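Local coordinates for protein orotate phosphoribosyltransferase (Aeropyrum pernix, PDB 2YZK) that probably catalyses transfer of a ribosyl phosphate group from 5-phosphoribose 1-diphosphate to orotate, forming orotidine monophosphate in pyrimidine biosynthesis, at residues K106-V112 / Y134-L140; R32-G36 / P71-M75; L47-V51 / L160-A164; A11-G15 / I169-W175. One frame throughout, in Å; residues are numbered along the deposited sequence.

Contact 1: residues K106-V112 / Y134-L140; sequences KGRVVVV and YTVGTAL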
loop_
_atom_site.group_PDB
_atom_site.type_symbol
_atom_site.label_atom_id
_atom_site.label_comp_id
_atom_site.label_asym_id
_atom_site.label_seq_id
_atom_site.Cartn_x
_atom_site.Cartn_y
_atom_site.Cartn_z
ATOM N N LYS A 106 17.667 8.004 6.581
ATOM C CA LYS A 106 17.998 9.077 5.647
ATOM C C LYS A 106 18.974 8.550 4.609
ATOM O O LYS A 106 19.908 7.813 4.939
ATOM C CB LYS A 106 18.641 10.253 6.390
ATOM C CG LYS A 106 17.663 11.286 6.921
ATOM C CD LYS A 106 16.547 10.655 7.726
ATOM C CE LYS A 106 15.602 11.717 8.257
ATOM N NZ LYS A 106 14.413 11.111 8.897
ATOM N N GLY A 107 18.756 8.933 3.355
ATOM C CA GLY A 107 19.616 8.486 2.278
ATOM C C GLY A 107 18.952 8.739 0.943
ATOM O O GLY A 107 17.953 9.455 0.865
ATOM N N ARG A 108 19.498 8.151 -0.112
ATOM C CA ARG A 108 18.947 8.329 -1.445
ATOM C C ARG A 108 17.810 7.339 -1.680
ATOM O O ARG A 108 17.959 6.144 -1.433
ATOM C CB ARG A 108 20.041 8.132 -2.499
ATOM C CG ARG A 108 19.591 8.445 -3.920
ATOM C CD ARG A 108 20.687 8.150 -4.937
ATOM N NE ARG A 108 20.242 8.428 -6.301
ATOM C CZ ARG A 108 20.073 9.648 -6.802
ATOM N NH1 ARG A 108 20.317 10.717 -6.053
ATOM N NH2 ARG A 108 19.652 9.801 -8.051
ATOM N N VAL A 109 16.677 7.840 -2.155
ATOM C CA VAL A 109 15.527 6.980 -2.407
ATOM C C VAL A 109 14.970 7.157 -3.814
ATOM O O VAL A 109 15.330 8.091 -4.529
ATOM C CB VAL A 109 14.385 7.281 -1.411
ATOM C CG1 VAL A 109 14.905 7.228 0.009
ATOM C CG2 VAL A 109 13.774 8.645 -1.716
ATOM N N VAL A 110 14.090 6.241 -4.200
ATOM C CA VAL A 110 13.418 6.304 -5.490
ATOM C C VAL A 110 11.932 6.310 -5.159
ATOM O O VAL A 110 11.475 5.499 -4.351
ATOM C CB VAL A 110 13.728 5.075 -6.370
ATOM C CG1 VAL A 110 12.838 5.077 -7.606
ATOM C CG2 VAL A 110 15.192 5.094 -6.788
ATOM N N VAL A 111 11.182 7.235 -5.752
ATOM C CA VAL A 111 9.746 7.296 -5.502
ATOM C C VAL A 111 9.023 6.486 -6.565
ATOM O O VAL A 111 9.446 6.444 -7.722
ATOM C CB VAL A 111 9.213 8.740 -5.520
ATOM C CG1 VAL A 111 9.777 9.504 -4.348
ATOM C CG2 VAL A 111 9.586 9.423 -6.815
ATOM N N VAL A 112 7.930 5.844 -6.159
ATOM C CA VAL A 112 7.156 4.996 -7.057
ATOM C C VAL A 112 5.665 5.321 -7.049
ATOM O O VAL A 112 5.056 5.496 -5.989
ATOM C CB VAL A 112 7.323 3.506 -6.659
ATOM C CG1 VAL A 112 6.476 2.615 -7.559
ATOM C CG2 VAL A 112 8.789 3.111 -6.734
ATOM N N TYR A 134 15.969 13.415 2.950
ATOM C CA TYR A 134 16.201 12.381 1.946
ATOM C C TYR A 134 16.627 13.040 0.649
ATOM O O TYR A 134 16.412 14.238 0.453
ATOM C CB TYR A 134 14.924 11.587 1.661
ATOM C CG TYR A 134 14.376 10.830 2.839
ATOM C CD1 TYR A 134 14.838 9.550 3.151
ATOM C CD2 TYR A 134 13.391 11.395 3.650
ATOM C CE1 TYR A 134 14.325 8.846 4.247
ATOM C CE2 TYR A 134 12.879 10.706 4.741
ATOM C CZ TYR A 134 13.348 9.437 5.035
ATOM O OH TYR A 134 12.837 8.772 6.126
ATOM N N THR A 135 17.252 12.264 -0.227
ATOM C CA THR A 135 17.627 12.784 -1.529
ATOM C C THR A 135 16.901 11.898 -2.530
ATOM O O THR A 135 16.731 10.691 -2.300
ATOM C CB THR A 135 19.157 12.743 -1.779
ATOM O OG1 THR A 135 19.624 11.392 -1.758
ATOM C CG2 THR A 135 19.884 13.553 -0.723
ATOM N N VAL A 136 16.449 12.497 -3.625
ATOM C CA VAL A 136 15.725 11.753 -4.643
ATOM C C VAL A 136 15.854 12.414 -6.009
ATOM O O VAL A 136 15.620 13.615 -6.155
ATOM C CB VAL A 136 14.228 11.619 -4.255
ATOM C CG1 VAL A 136 13.658 12.971 -3.864
ATOM C CG2 VAL A 136 13.442 11.023 -5.405
ATOM N N GLY A 137 16.238 11.624 -7.007
ATOM C CA GLY A 137 16.392 12.161 -8.348
ATOM C C GLY A 137 15.682 11.331 -9.397
ATOM O O GLY A 137 15.727 11.654 -10.582
ATOM N N THR A 138 15.024 10.263 -8.960
ATOM C CA THR A 138 14.317 9.375 -9.871
ATOM C C THR A 138 12.911 9.038 -9.382
ATOM O O THR A 138 12.705 8.761 -8.198
ATOM C CB THR A 138 15.089 8.047 -10.043
ATOM O OG1 THR A 138 16.396 8.317 -10.566
ATOM C CG2 THR A 138 14.345 7.104 -10.983
ATOM N N ALA A 139 11.955 9.079 -10.306
ATOM C CA ALA A 139 10.563 8.734 -10.029
ATOM C C ALA A 139 10.257 7.619 -11.024
ATOM O O ALA A 139 10.539 7.743 -12.218
ATOM C CB ALA A 139 9.645 9.931 -10.262
ATOM N N LEU A 140 9.683 6.534 -10.521
ATOM C CA LEU A 140 9.386 5.372 -11.334
ATOM C C LEU A 140 7.893 5.074 -11.342
ATOM O O LEU A 140 7.266 5.021 -10.290
ATOM C CB LEU A 140 10.172 4.181 -10.769
ATOM C CG LEU A 140 9.845 2.768 -11.238
ATOM C CD1 LEU A 140 10.199 2.630 -12.702
ATOM C CD2 LEU A 140 10.621 1.763 -10.387
HETATM O O HOH W 1 11.499 10.048 8.247
HETATM O O HOH W 2 16.640 8.813 -6.868
#
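Two neighbouring parallel strands meet here, in the five-stranded sheet of the phosphoribosyltransferase fold. Helix 120-131 lies between them in sequence, giving a beta-alpha-beta unit. At the open end, K106 NZ is joined weakly to water 1, 3.2 Å away. That water also donates to Y134 OH at 2.8 Å, and the same hydroxyl bonds P104. G107 O then takes T135 N at 3.1 Å. R108 lays its CB against T135 OG1, 3.4 Å away. V109 N reaches T135 O at 2.9 Å, and V109 CG1 rests 3.9 Å from Y134 CD1. Beyond this point the register slips by one residue, because G137 is an extra residue in the second strand. The slip is bridged by water 2, which donates to V109 O and accepts from G137 N, each at 2.8 Å. V110 follows, with CG1 4.2 Å from L140 CB. V111 brings the strands back together: its N bonds T138 O at 3.3 Å, and its CG2 packs 3.5 Å from A139 CB. V111 and A139 point to the face where helix 120-131 lies. V111 O accepts L140 N at 2.8 Å, and V112 CA lies 3.2 Å from L140 O.

Contact 2: residues R32-G36 / P71-M75; sequences RRLLG and PWAAM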
loop_
_atom_site.group_PDB
_atom_site.type_symbol
_atom_site.label_atom_id
_atom_site.label_comp_id
_atom_site.label_asym_id
_atom_site.label_seq_id
_atom_site.Cartn_x
_atom_site.Cartn_y
_atom_site.Cartn_z
ATOM N N ARG A 32 -4.552 -0.512 -10.763
ATOM C CA ARG A 32 -4.879 -1.274 -9.563
ATOM C C ARG A 32 -5.410 -2.660 -9.916
ATOM O O ARG A 32 -5.250 -3.608 -9.148
ATOM C CB ARG A 32 -5.914 -0.517 -8.723
ATOM C CG ARG A 32 -5.404 0.804 -8.150
ATOM C CD ARG A 32 -6.529 1.588 -7.486
ATOM N NE ARG A 32 -7.628 1.840 -8.414
ATOM C CZ ARG A 32 -8.735 2.510 -8.106
ATOM N NH1 ARG A 32 -8.900 3.008 -6.887
ATOM N NH2 ARG A 32 -9.684 2.673 -9.018
ATOM N N ARG A 33 -6.033 -2.784 -11.081
ATOM C CA ARG A 33 -6.585 -4.069 -11.487
ATOM C C ARG A 33 -5.533 -5.148 -11.725
ATOM O O ARG A 33 -5.855 -6.329 -11.785
ATOM C CB ARG A 33 -7.469 -3.892 -12.719
ATOM C CG ARG A 33 -8.693 -3.029 -12.440
ATOM C CD ARG A 33 -9.555 -2.887 -13.673
ATOM N NE ARG A 33 -10.293 -4.106 -13.995
ATOM C CZ ARG A 33 -11.423 -4.477 -13.398
ATOM N NH1 ARG A 33 -11.952 -3.726 -12.438
ATOM N NH2 ARG A 33 -12.038 -5.592 -13.772
ATOM N N LEU A 34 -4.271 -4.756 -11.843
ATOM C CA LEU A 34 -3.218 -5.743 -12.042
ATOM C C LEU A 34 -2.916 -6.475 -10.733
ATOM O O LEU A 34 -2.388 -7.587 -10.737
ATOM C CB LEU A 34 -1.938 -5.072 -12.531
ATOM C CG LEU A 34 -2.021 -4.288 -13.837
ATOM C CD1 LEU A 34 -0.628 -3.803 -14.194
ATOM C CD2 LEU A 34 -2.569 -5.172 -14.951
ATOM N N LEU A 35 -3.252 -5.841 -9.614
ATOM C CA LEU A 35 -2.970 -6.419 -8.300
ATOM C C LEU A 35 -3.758 -7.679 -7.971
ATOM O O LEU A 35 -3.295 -8.524 -7.206
ATOM C CB LEU A 35 -3.215 -5.368 -7.211
ATOM C CG LEU A 35 -2.334 -4.121 -7.318
ATOM C CD1 LEU A 35 -2.831 -3.053 -6.358
ATOM C CD2 LEU A 35 -0.887 -4.496 -7.012
ATOM N N GLY A 36 -4.941 -7.811 -8.561
ATOM C CA GLY A 36 -5.771 -8.971 -8.283
ATOM C C GLY A 36 -5.404 -10.247 -9.025
ATOM O O GLY A 36 -6.200 -11.180 -9.070
ATOM N N PRO A 71 1.033 -0.199 -3.000
ATOM C CA PRO A 71 1.239 -1.649 -3.103
ATOM C C PRO A 71 2.484 -1.970 -3.920
ATOM O O PRO A 71 3.248 -2.882 -3.589
ATOM C CB PRO A 71 -0.031 -2.131 -3.792
ATOM C CG PRO A 71 -1.058 -1.130 -3.339
ATOM C CD PRO A 71 -0.312 0.172 -3.471
ATOM N N TRP A 72 2.685 -1.210 -4.994
ATOM C CA TRP A 72 3.836 -1.412 -5.858
ATOM C C TRP A 72 5.145 -1.159 -5.124
ATOM O O TRP A 72 6.084 -1.948 -5.234
ATOM C CB TRP A 72 3.736 -0.506 -7.083
ATOM C CG TRP A 72 2.507 -0.778 -7.873
ATOM C CD1 TRP A 72 1.392 0.001 -7.942
ATOM C CD2 TRP A 72 2.231 -1.949 -8.651
ATOM N NE1 TRP A 72 0.431 -0.611 -8.713
ATOM C CE2 TRP A 72 0.920 -1.811 -9.158
ATOM C CE3 TRP A 72 2.962 -3.104 -8.964
ATOM C CZ2 TRP A 72 0.319 -2.785 -9.966
ATOM C CZ3 TRP A 72 2.364 -4.078 -9.770
ATOM C CH2 TRP A 72 1.053 -3.907 -10.259
ATOM N N ALA A 73 5.201 -0.064 -4.370
ATOM C CA ALA A 73 6.400 0.278 -3.615
ATOM C C ALA A 73 6.683 -0.789 -2.564
ATOM O O ALA A 73 7.828 -1.206 -2.381
ATOM C CB ALA A 73 6.231 1.635 -2.941
ATOM N N ALA A 74 5.635 -1.232 -1.875
ATOM C CA ALA A 74 5.795 -2.249 -0.839
ATOM C C ALA A 74 6.311 -3.561 -1.424
ATOM O O ALA A 74 7.188 -4.198 -0.847
ATOM C CB ALA A 74 4.466 -2.483 -0.114
HETATM N N MSE A 75 5.765 -3.962 -2.568
HETATM C CA MSE A 75 6.191 -5.200 -3.203
HETATM C C MSE A 75 7.626 -5.103 -3.712
HETATM O O MSE A 75 8.374 -6.068 -3.627
HETATM C CB MSE A 75 5.221 -5.572 -4.329
HETATM C CG MSE A 75 3.808 -5.829 -3.810
HETATM SE SE MSE A 75 2.576 -6.083 -5.106
HETATM C CE MSE A 75 3.020 -7.757 -5.571
#
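This is a buried apolar contact between a short 3-10 turn and the first part of a helix. The R32-G36 segment, which opens in a 3-10 turn begun earlier in the chain, lies between strand 24-29 and helix 38-58. The P71-M75 segment belongs to helix 70-80. L35 and W72 account for most of the buried area. L35 CD2 sits over the face of the indole, 3.9 Å from the centroid of the six-membered ring and 20° off its normal. This is a CH-pi contact. The nearest ring atom is W72 CZ2, at 3.6 Å from L35 CD2. L34 meets the same ring differently. Its CB lies at the ring edge, 3.9 Å from W72 CH2. The two leucines thus hold the tip of the indole from its face and its rim. L35 also reaches the helix on both sides of W72 in sequence: L35 CD1 is 3.9 Å from P71 CB, and L35 CD2 is 4.3 Å from the SE of selenomethionine M75. P71 and M75 are one helical turn apart, joined by the 2.9 Å hydrogen bond from M75 N to P71 O. W72 also touches D114, predicted to help bind 5-phosphoribose 1-diphosphate. L35 packs on Y86 of the second subunit, and P71 and M75 on its L70 and L78, so the contact lies in the dimer interface. Around it, helix 2-9 lies against L34, helix 38-58 packs on W72 and M75, and strand 84-87 meets A73 and A74.

Contact 3: residues L47-V51 / L160-A164; sequences LLLEV and LVSVA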
loop_
_atom_site.group_PDB
_atom_site.type_symbol
_atom_site.label_atom_id
_atom_site.label_comp_id
_atom_site.label_asym_id
_atom_site.label_seq_id
_atom_site.Cartn_x
_atom_site.Cartn_y
_atom_site.Cartn_z
ATOM N N LEU A 47 9.056 -5.658 -14.694
ATOM C CA LEU A 47 9.311 -4.547 -15.604
ATOM C C LEU A 47 9.744 -3.302 -14.827
ATOM O O LEU A 47 10.591 -2.541 -15.287
ATOM C CB LEU A 47 8.062 -4.253 -16.443
ATOM C CG LEU A 47 7.710 -5.316 -17.494
ATOM C CD1 LEU A 47 6.381 -4.971 -18.146
ATOM C CD2 LEU A 47 8.821 -5.398 -18.538
ATOM N N LEU A 48 9.161 -3.096 -13.648
ATOM C CA LEU A 48 9.523 -1.951 -12.815
ATOM C C LEU A 48 10.973 -2.084 -12.336
ATOM O O LEU A 48 11.720 -1.107 -12.300
ATOM C CB LEU A 48 8.586 -1.845 -11.603
ATOM C CG LEU A 48 7.195 -1.274 -11.899
ATOM C CD1 LEU A 48 6.245 -1.614 -10.776
ATOM C CD2 LEU A 48 7.288 0.234 -12.086
ATOM N N LEU A 49 11.363 -3.300 -11.967
ATOM C CA LEU A 49 12.720 -3.539 -11.493
ATOM C C LEU A 49 13.687 -3.278 -12.633
ATOM O O LEU A 49 14.741 -2.675 -12.447
ATOM C CB LEU A 49 12.857 -4.982 -10.988
ATOM C CG LEU A 49 12.165 -5.216 -9.640
ATOM C CD1 LEU A 49 12.038 -6.697 -9.335
ATOM C CD2 LEU A 49 12.967 -4.497 -8.554
ATOM N N GLU A 50 13.300 -3.719 -13.824
ATOM C CA GLU A 50 14.111 -3.536 -15.018
ATOM C C GLU A 50 14.341 -2.062 -15.359
ATOM O O GLU A 50 15.480 -1.640 -15.557
ATOM C CB GLU A 50 13.441 -4.242 -16.196
ATOM C CG GLU A 50 14.117 -4.036 -17.533
ATOM C CD GLU A 50 13.462 -4.861 -18.624
ATOM O OE1 GLU A 50 13.528 -6.105 -18.544
ATOM O OE2 GLU A 50 12.875 -4.265 -19.553
ATOM N N VAL A 51 13.268 -1.279 -15.433
ATOM C CA VAL A 51 13.409 0.136 -15.768
ATOM C C VAL A 51 13.991 0.939 -14.612
ATOM O O VAL A 51 14.663 1.951 -14.832
ATOM C CB VAL A 51 12.055 0.761 -16.205
ATOM C CG1 VAL A 51 11.525 0.045 -17.440
ATOM C CG2 VAL A 51 11.060 0.680 -15.084
ATOM N N LEU A 160 11.888 11.288 -14.542
ATOM C CA LEU A 160 10.767 10.359 -14.546
ATOM C C LEU A 160 11.078 9.212 -15.496
ATOM O O LEU A 160 11.503 9.436 -16.630
ATOM C CB LEU A 160 9.484 11.060 -15.013
ATOM C CG LEU A 160 8.239 10.174 -15.182
ATOM C CD1 LEU A 160 7.753 9.705 -13.816
ATOM C CD2 LEU A 160 7.135 10.952 -15.890
ATOM N N VAL A 161 10.882 7.986 -15.025
ATOM C CA VAL A 161 11.095 6.799 -15.844
ATOM C C VAL A 161 9.805 5.982 -15.780
ATOM O O VAL A 161 9.197 5.858 -14.717
ATOM C CB VAL A 161 12.268 5.944 -15.316
ATOM C CG1 VAL A 161 12.433 4.711 -16.186
ATOM C CG2 VAL A 161 13.556 6.770 -15.314
ATOM N N SER A 162 9.381 5.433 -16.914
ATOM C CA SER A 162 8.152 4.652 -16.944
ATOM C C SER A 162 8.322 3.343 -17.694
ATOM O O SER A 162 9.155 3.238 -18.592
ATOM C CB SER A 162 7.036 5.462 -17.609
ATOM O OG SER A 162 7.362 5.761 -18.958
ATOM N N VAL A 163 7.534 2.343 -17.314
ATOM C CA VAL A 163 7.587 1.055 -17.990
ATOM C C VAL A 163 7.004 1.258 -19.384
ATOM O O VAL A 163 7.528 0.737 -20.374
ATOM C CB VAL A 163 6.772 -0.016 -17.232
ATOM C CG1 VAL A 163 6.683 -1.290 -18.059
ATOM C CG2 VAL A 163 7.446 -0.319 -15.898
ATOM N N ALA A 164 5.925 2.029 -19.462
ATOM C CA ALA A 164 5.301 2.305 -20.751
ATOM C C ALA A 164 4.544 3.627 -20.753
ATOM O O ALA A 164 4.232 4.188 -19.699
ATOM C CB ALA A 164 4.353 1.168 -21.127
#
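V163 overlaps three residues of helix 38-58 at once. Its CG1 lies 3.6 Å from L47 CB. Its CG2 meets L48 CD2 at 3.9 Å and V51 CG2 at 3.8 Å. L47 and V51 stand one turn apart on the helix, linked by a 3.0 Å bond from V51 N to L47 O. L48 lies beside them, so the valine faces a shallow apolar hollow made by one turn. V161, two residues earlier, adds a second point of support. Its CG1 is 4.0 Å from V51 CB and 3.8 Å from V51 O. S162, between the two valines, turns its CA-to-CB bond away from the helix. Its carbonyl still comes near, with S162 O 4.1 Å from V51 CG1. V163 also marks a corner: the chain leaves the edge strand 159-162 there and goes on into the short strand 164-165. The CB of V163 points toward the helix at this bend. L2 of helix 2-9 touches both L47 and V163, and L140 of the next strand extends the apolar surface under L48 and V51. A helix laid against the edge of a parallel sheet in this way belongs to the layered alpha/beta architecture of type I phosphoribosyltransferases.

Contact 4: residues A11-G15 / I169-W175; sequences AVLRG and ILEKLGW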
loop_
_atom_site.group_PDB
_atom_site.type_symbol
_atom_site.label_atom_id
_atom_site.label_comp_id
_atom_site.label_asym_id
_atom_site.label_seq_id
_atom_site.Cartn_x
_atom_site.Cartn_y
_atom_site.Cartn_z
ATOM N N ALA A 11 -7.368 -3.257 -17.105
ATOM C CA ALA A 11 -6.642 -2.092 -16.606
ATOM C C ALA A 11 -6.719 -0.966 -17.637
ATOM O O ALA A 11 -6.335 0.173 -17.373
ATOM C CB ALA A 11 -5.188 -2.461 -16.316
ATOM N N VAL A 12 -7.208 -1.313 -18.820
ATOM C CA VAL A 12 -7.404 -0.358 -19.901
ATOM C C VAL A 12 -8.824 -0.649 -20.364
ATOM O O VAL A 12 -9.080 -1.674 -20.996
ATOM C CB VAL A 12 -6.406 -0.585 -21.057
ATOM C CG1 VAL A 12 -6.701 0.374 -22.194
ATOM C CG2 VAL A 12 -4.984 -0.372 -20.558
ATOM N N LEU A 13 -9.745 0.246 -20.025
ATOM C CA LEU A 13 -11.151 0.071 -20.361
ATOM C C LEU A 13 -11.692 1.070 -21.375
ATOM O O LEU A 13 -11.480 2.276 -21.259
ATOM C CB LEU A 13 -11.995 0.155 -19.087
ATOM C CG LEU A 13 -13.513 0.025 -19.226
ATOM C CD1 LEU A 13 -13.869 -1.404 -19.604
ATOM C CD2 LEU A 13 -14.181 0.407 -17.912
ATOM N N ARG A 14 -12.409 0.543 -22.363
ATOM C CA ARG A 14 -13.022 1.355 -23.402
ATOM C C ARG A 14 -14.329 1.927 -22.857
ATOM O O ARG A 14 -15.084 1.226 -22.184
ATOM C CB ARG A 14 -13.327 0.492 -24.626
ATOM C CG ARG A 14 -13.838 1.277 -25.821
ATOM C CD ARG A 14 -12.685 1.772 -26.660
ATOM N NE ARG A 14 -13.115 2.699 -27.698
ATOM C CZ ARG A 14 -12.370 3.036 -28.743
ATOM N NH1 ARG A 14 -11.157 2.515 -28.889
ATOM N NH2 ARG A 14 -12.834 3.895 -29.638
ATOM N N GLY A 15 -14.600 3.194 -23.150
ATOM C CA GLY A 15 -15.826 3.806 -22.675
ATOM C C GLY A 15 -15.927 5.279 -23.011
ATOM O O GLY A 15 -15.366 5.749 -23.999
ATOM N N ILE A 169 0.790 2.090 -25.337
ATOM C CA ILE A 169 -0.176 1.054 -24.985
ATOM C C ILE A 169 -1.400 1.088 -25.898
ATOM O O ILE A 169 -1.865 0.045 -26.346
ATOM C CB ILE A 169 -0.648 1.194 -23.519
ATOM C CG1 ILE A 169 0.511 0.883 -22.570
ATOM C CG2 ILE A 169 -1.821 0.255 -23.242
ATOM C CD1 ILE A 169 0.299 1.331 -21.126
ATOM N N LEU A 170 -1.914 2.280 -26.180
ATOM C CA LEU A 170 -3.093 2.386 -27.034
ATOM C C LEU A 170 -2.786 1.951 -28.464
ATOM O O LEU A 170 -3.618 1.323 -29.120
ATOM C CB LEU A 170 -3.651 3.814 -27.015
ATOM C CG LEU A 170 -4.198 4.284 -25.660
ATOM C CD1 LEU A 170 -4.830 5.662 -25.812
ATOM C CD2 LEU A 170 -5.231 3.288 -25.132
ATOM N N GLU A 171 -1.592 2.282 -28.944
ATOM C CA GLU A 171 -1.184 1.895 -30.290
ATOM C C GLU A 171 -1.111 0.372 -30.395
ATOM O O GLU A 171 -1.623 -0.224 -31.345
ATOM C CB GLU A 171 0.180 2.505 -30.626
ATOM C CG GLU A 171 0.933 1.757 -31.716
ATOM C CD GLU A 171 2.293 2.358 -32.014
ATOM O OE1 GLU A 171 2.355 3.347 -32.777
ATOM O OE2 GLU A 171 3.301 1.845 -31.478
ATOM N N LYS A 172 -0.476 -0.257 -29.408
ATOM C CA LYS A 172 -0.339 -1.711 -29.391
ATOM C C LYS A 172 -1.685 -2.424 -29.380
ATOM O O LYS A 172 -1.831 -3.503 -29.960
ATOM C CB LYS A 172 0.475 -2.159 -28.173
ATOM C CG LYS A 172 1.938 -2.443 -28.463
ATOM C CD LYS A 172 2.704 -1.187 -28.834
ATOM C CE LYS A 172 4.121 -1.529 -29.277
ATOM N NZ LYS A 172 4.838 -2.351 -28.260
ATOM N N LEU A 173 -2.671 -1.821 -28.723
ATOM C CA LEU A 173 -3.992 -2.422 -28.639
ATOM C C LEU A 173 -4.886 -2.045 -29.819
ATOM O O LEU A 173 -6.043 -2.460 -29.879
ATOM C CB LEU A 173 -4.659 -2.027 -27.314
ATOM C CG LEU A 173 -3.923 -2.529 -26.061
ATOM C CD1 LEU A 173 -4.571 -1.975 -24.797
ATOM C CD2 LEU A 173 -3.940 -4.048 -26.047
ATOM N N GLY A 174 -4.343 -1.275 -30.759
ATOM C CA GLY A 174 -5.118 -0.864 -31.924
ATOM C C GLY A 174 -6.368 -0.118 -31.503
ATOM O O GLY A 174 -7.470 -0.355 -32.010
ATOM N N TRP A 175 -6.179 0.803 -30.567
ATOM C CA TRP A 175 -7.260 1.595 -30.007
ATOM C C TRP A 175 -7.985 2.506 -30.992
ATOM O O TRP A 175 -9.214 2.604 -30.965
ATOM C CB TRP A 175 -6.717 2.427 -28.848
ATOM C CG TRP A 175 -7.756 2.809 -27.857
ATOM C CD1 TRP A 175 -8.461 3.979 -27.803
ATOM C CD2 TRP A 175 -8.223 2.006 -26.771
ATOM N NE1 TRP A 175 -9.337 3.954 -26.744
ATOM C CE2 TRP A 175 -9.212 2.754 -26.095
ATOM C CE3 TRP A 175 -7.901 0.726 -26.302
ATOM C CZ2 TRP A 175 -9.883 2.262 -24.971
ATOM C CZ3 TRP A 175 -8.569 0.238 -25.185
ATOM C CH2 TRP A 175 -9.549 1.007 -24.531
#
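The V12 side chain is the main bump of strand 12-14. It enters a hollow lined by the end of helix 166-172 and the residues that follow it. V12 CG2 is 4.2 Å from I169 CG2. V12 CG1 lies 4.4 Å from L170 CD2 and 4.1 Å from L173 CD1, and it comes within 3.5 Å of W175 CZ3. The helix ends in a Schellman motif, which turns the chain so that W175 can reach the strand. G174 takes a positive phi, G174 N bonds E171 O at 3.0 Å, and W175 N bonds L170 O at 3.0 Å. At the strand the ring edge meets the backbone of L13, with W175 CH2 3.8 Å from L13 C. R14 closes the outer side. Its guanidinium lies flat on the indole, with planes at 28° and CZ 4.1 Å from the centroid of the five-membered ring. V27 and S26 of strand 24-29 also flank W175, and W175 NE1 bonds S26 OG. R14 NH1 donates to W175 O at 2.8 Å. One arginine therefore meets one tryptophan twice: the positive charge is met by the pi face of the indole and by a backbone carbonyl, at the exposed side of an otherwise apolar contact.

How the contacts relate
Contacts 1 and 2 are buried, contact 3 is nearer the surface and contact 4 is partly buried. Only contact 1 is held by hydrogen bonds from backbone to backbone, since it joins two strands of one sheet. Contacts 2 and 3 are apolar and bring helices to their partners. Contact 4 adds an arginine-tryptophan pair at its exposed side. Contacts 1 and 3 share the sheet: A139 O lies 2.8 Å from V161 N, a probable hydrogen bond, and L140 CD1 is 3.2 Å from V51 CG2. W72 ties contact 2 to both, through V112 and L48. Contact 4 encloses the other three in sequence and reaches contact 2 through A11, whose CB is 4.0 Å from L34 CD2.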